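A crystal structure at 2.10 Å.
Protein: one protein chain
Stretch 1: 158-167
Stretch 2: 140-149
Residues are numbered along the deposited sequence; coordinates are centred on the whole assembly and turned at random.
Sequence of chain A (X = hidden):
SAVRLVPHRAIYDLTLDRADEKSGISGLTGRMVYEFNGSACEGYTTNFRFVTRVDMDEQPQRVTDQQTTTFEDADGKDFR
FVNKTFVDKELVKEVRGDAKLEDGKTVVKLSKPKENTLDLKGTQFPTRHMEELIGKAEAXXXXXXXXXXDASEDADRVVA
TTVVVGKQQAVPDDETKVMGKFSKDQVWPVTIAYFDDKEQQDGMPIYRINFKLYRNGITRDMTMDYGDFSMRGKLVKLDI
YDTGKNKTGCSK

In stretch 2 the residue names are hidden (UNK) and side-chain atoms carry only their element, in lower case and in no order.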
# COMPACT_ATOMS: atom_id res chain seq x y z
N VAL A 158 11.64 9.66 -1.27
CA VAL A 158 11.93 8.25 -1.01
C VAL A 158 11.67 7.97 0.46
O VAL A 158 11.99 8.80 1.33
CB VAL A 158 13.38 7.91 -1.39
CG1 VAL A 158 14.33 8.90 -0.76
CG2 VAL A 158 13.71 6.53 -0.94
N VAL A 159 11.03 6.85 0.74
CA VAL A 159 10.67 6.49 2.10
C VAL A 159 11.50 5.30 2.52
O VAL A 159 11.64 4.33 1.76
CB VAL A 159 9.17 6.18 2.24
CG1 VAL A 159 8.38 7.44 2.11
CG2 VAL A 159 8.74 5.13 1.23
N ALA A 160 12.02 5.36 3.74
CA ALA A 160 12.69 4.23 4.35
C ALA A 160 11.64 3.31 4.97
O ALA A 160 10.77 3.77 5.71
CB ALA A 160 13.66 4.72 5.42
N THR A 161 11.72 2.03 4.65
CA THR A 161 10.79 1.05 5.18
C THR A 161 11.52 -0.08 5.90
O THR A 161 12.43 -0.67 5.36
CB THR A 161 9.87 0.49 4.08
OG1 THR A 161 10.58 -0.46 3.29
CG2 THR A 161 9.38 1.59 3.18
N THR A 162 11.09 -0.39 7.12
CA THR A 162 11.69 -1.46 7.90
C THR A 162 10.70 -2.58 7.88
O THR A 162 9.56 -2.39 8.23
CB THR A 162 11.88 -1.05 9.35
OG1 THR A 162 12.84 -0.02 9.43
CG2 THR A 162 12.36 -2.21 10.17
N VAL A 163 11.14 -3.76 7.49
CA VAL A 163 10.26 -4.90 7.43
C VAL A 163 10.53 -5.90 8.53
O VAL A 163 11.66 -6.24 8.76
CB VAL A 163 10.42 -5.62 6.08
CG1 VAL A 163 9.48 -6.78 5.97
CG2 VAL A 163 10.23 -4.66 4.92
N VAL A 164 9.49 -6.35 9.21
CA VAL A 164 9.61 -7.36 10.25
C VAL A 164 8.70 -8.51 9.86
O VAL A 164 7.52 -8.30 9.65
CB VAL A 164 9.22 -6.81 11.63
CG1 VAL A 164 9.23 -7.91 12.67
CG2 VAL A 164 10.14 -5.68 12.04
N VAL A 165 9.24 -9.71 9.77
CA VAL A 165 8.49 -10.90 9.37
C VAL A 165 8.44 -11.88 10.53
O VAL A 165 9.39 -12.00 11.31
CB VAL A 165 9.14 -11.54 8.12
CG1 VAL A 165 8.24 -12.57 7.51
CG2 VAL A 165 9.49 -10.48 7.12
N GLY A 166 7.31 -12.60 10.64
CA GLY A 166 7.12 -13.62 11.64
C GLY A 166 7.07 -15.02 11.05
O GLY A 166 7.55 -15.27 9.93
N LYS A 167 6.55 -15.96 11.82
CA LYS A 167 6.49 -17.34 11.38
C LYS A 167 5.30 -17.65 10.48
O LYS A 167 4.24 -17.09 10.64
CB LYS A 167 6.52 -18.30 12.57
CG LYS A 167 5.27 -18.33 13.41
CD LYS A 167 5.39 -19.31 14.55
CE LYS A 167 5.58 -18.59 15.87
NZ LYS A 167 4.30 -18.38 16.61
N UNK A 140 14.12 -16.98 4.67
CA UNK A 140 14.25 -16.89 6.10
C UNK A 140 14.54 -15.57 6.78
O UNK A 140 14.65 -15.53 7.99
N UNK A 141 14.64 -14.49 6.02
CA UNK A 141 14.92 -13.20 6.62
C UNK A 141 13.72 -12.75 7.45
O UNK A 141 12.60 -13.08 7.12
c UNK A 141 16.46 -11.34 5.80
c UNK A 141 17.20 -11.00 4.54
c UNK A 141 15.24 -12.19 5.53
o UNK A 141 17.21 -11.76 3.58
n UNK A 141 17.84 -9.84 4.53
N UNK A 142 13.97 -12.07 8.56
CA UNK A 142 12.90 -11.59 9.42
C UNK A 142 12.97 -10.12 9.81
O UNK A 142 12.07 -9.61 10.45
c UNK A 142 12.77 -12.48 10.66
n UNK A 142 10.67 -16.82 9.60
c UNK A 142 11.33 -14.47 10.16
c UNK A 142 12.74 -13.96 10.35
c UNK A 142 11.29 -15.56 9.11
N UNK A 143 14.04 -9.43 9.44
CA UNK A 143 14.18 -8.03 9.77
C UNK A 143 15.11 -7.36 8.77
O UNK A 143 16.20 -7.83 8.54
c UNK A 143 13.28 -7.05 12.97
c UNK A 143 14.62 -5.50 11.78
c UNK A 143 14.77 -7.91 11.17
c UNK A 143 12.77 -6.02 13.73
c UNK A 143 13.19 -4.74 13.52
c UNK A 143 14.12 -4.48 12.54
c UNK A 143 14.20 -6.80 11.98
N UNK A 144 14.69 -6.25 8.17
CA UNK A 144 15.53 -5.53 7.22
C UNK A 144 15.11 -4.09 6.97
O UNK A 144 14.01 -3.71 7.26
o UNK A 144 11.34 -6.93 2.52
c UNK A 144 13.74 -7.55 5.12
c UNK A 144 12.41 -6.77 3.34
c UNK A 144 12.65 -7.70 4.30
c UNK A 144 15.76 -6.31 5.92
c UNK A 144 13.22 -5.69 3.19
c UNK A 144 14.30 -5.54 4.02
c UNK A 144 14.57 -6.46 5.01
N UNK A 145 16.02 -3.30 6.43
CA UNK A 145 15.77 -1.90 6.14
C UNK A 145 16.00 -1.66 4.65
O UNK A 145 16.90 -2.24 4.07
c UNK A 145 16.39 -1.01 8.45
o UNK A 145 18.08 0.63 8.79
c UNK A 145 17.02 0.15 9.17
n UNK A 145 16.37 0.62 10.21
c UNK A 145 16.68 -1.01 6.96
N UNK A 146 15.17 -0.82 4.08
CA UNK A 146 15.24 -0.49 2.67
C UNK A 146 14.50 0.80 2.43
O UNK A 146 14.06 1.45 3.35
c UNK A 146 14.70 -1.63 1.79
o UNK A 146 14.98 -1.33 0.43
c UNK A 146 13.23 -1.79 1.97
N UNK A 147 14.42 1.19 1.17
CA UNK A 147 13.74 2.42 0.78
C UNK A 147 12.71 2.09 -0.26
O UNK A 147 12.71 0.99 -0.79
c UNK A 147 15.74 3.83 1.10
o UNK A 147 15.29 2.79 -1.00
c UNK A 147 14.69 3.41 0.13
N UNK A 148 11.82 3.02 -0.52
CA UNK A 148 10.80 2.83 -1.54
C UNK A 148 10.27 4.14 -2.07
O UNK A 148 10.28 5.13 -1.37
c UNK A 148 8.62 0.84 -2.84
c UNK A 148 7.24 1.47 -0.90
c UNK A 148 9.65 2.04 -0.95
c UNK A 148 8.39 1.89 -1.78
N UNK A 149 9.77 4.14 -3.30
CA UNK A 149 9.11 5.29 -3.89
C UNK A 149 7.78 4.72 -4.28
O UNK A 149 7.72 3.81 -5.08
c UNK A 149 9.12 8.20 -5.14
c UNK A 149 9.13 6.98 -5.76
c UNK A 149 7.80 9.13 -6.88
c UNK A 149 8.47 9.27 -5.69
c UNK A 149 8.45 6.84 -6.94
c UNK A 149 9.82 5.81 -5.13
c UNK A 149 7.79 7.91 -7.50

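Position 140 has backbone atoms and no side-chain atom, and it lies out of reach of stretch 1. Its phi of 77° by itself favours a residue without CB, and it is Gly-140. Position 141 carries three carbons in a row, the third bearing one oxygen and one nitrogen, a terminal amide. The chain leads away from stretch 1, and the nearest approach is through the backbone, with O of 141 3.9 Å from CB of Val-165. The amide on three carbons identifies Gln-141.

At position 142 four carbons run unbranched to a nitrogen. The third carbon lies 4.2 Å from CB of Val-165, and the terminal nitrogen stands 3.5 Å from O of Gly-166, without a hydrogen bond. This is the pattern of lysine: Lys-142. The backbone is engaged more firmly, since N of Val-165 donates to O of Lys-142 at 2.9 Å.

Position 143 has one carbon followed by a six-carbon ring with no heteroatom. CG2 of Val-164 packs over one face of the ring, while CG2 of Thr-162 approaches it obliquely. The plain ring makes this Phe-143; its CE2 is 3.1 Å from CG2 of Val-164, and its CE1 is 3.7 Å from CG2 of Thr-162.

Position 144 again shows one carbon and a six-membered ring, but here the ring bears an oxygen. Val-163 sits over one ring face, its CB 3.8 Å from the ring centroid in a CH-pi contact. The ring oxygen distinguishes Tyr-144, whose CZ lies 3.4 Å from CG2 of Val-163.

Position 145 repeats the three-carbon amide. It is exposed, and its amide nitrogen lies near OG1 of Thr-162. It is Gln-145, with NE2 3.7 Å from OG1 of Thr-162.

At position 146 a single carbon carries one oxygen and one carbon, a beta-branched side chain with a hydroxyl and a methyl. The methyl faces OG1 of Thr-161 at 3.2 Å. This is Thr-146, and its OG1 makes a weak hydrogen bond to the backbone O of 147. Position 147 has the same three atoms, with CB 3.4 Å from CG2 of Val-158, and is Thr-147; its hydroxyl is hydrogen-bonded elsewhere in the structure.

Position 148 has four carbons forked at the second; CB rests 3.9 Å from CG2 of Val-159. The fork gives Leu-148. At position 149 a carbon and a plain six-carbon ring, which comes no nearer than 4.8 Å to stretch 1, give Phe-149.

The contact is an antiparallel strand pairing that buries 830 Å². Reciprocal backbone hydrogen bonds join Val-159 to Leu-148, Thr-161 to Thr-146 and Val-163 to Tyr-144; N of Val-159, for example, reaches O of Leu-148 at 2.8 Å with a nearly linear angle. The intervening pairs bring CA atoms close, to 4.1 Å between CA of Ala-160 and CA of Thr-147, and CA-H...O contacts supplement the ladder. Alternation sends the hydrogen-bonded pairs to one face of the sheet, where tyrosine and leucine pack on valines, and Ala-160, Thr-162 and Val-164 with their partners to the other.

Stretch 2 140-149: GQKFYQTTLF
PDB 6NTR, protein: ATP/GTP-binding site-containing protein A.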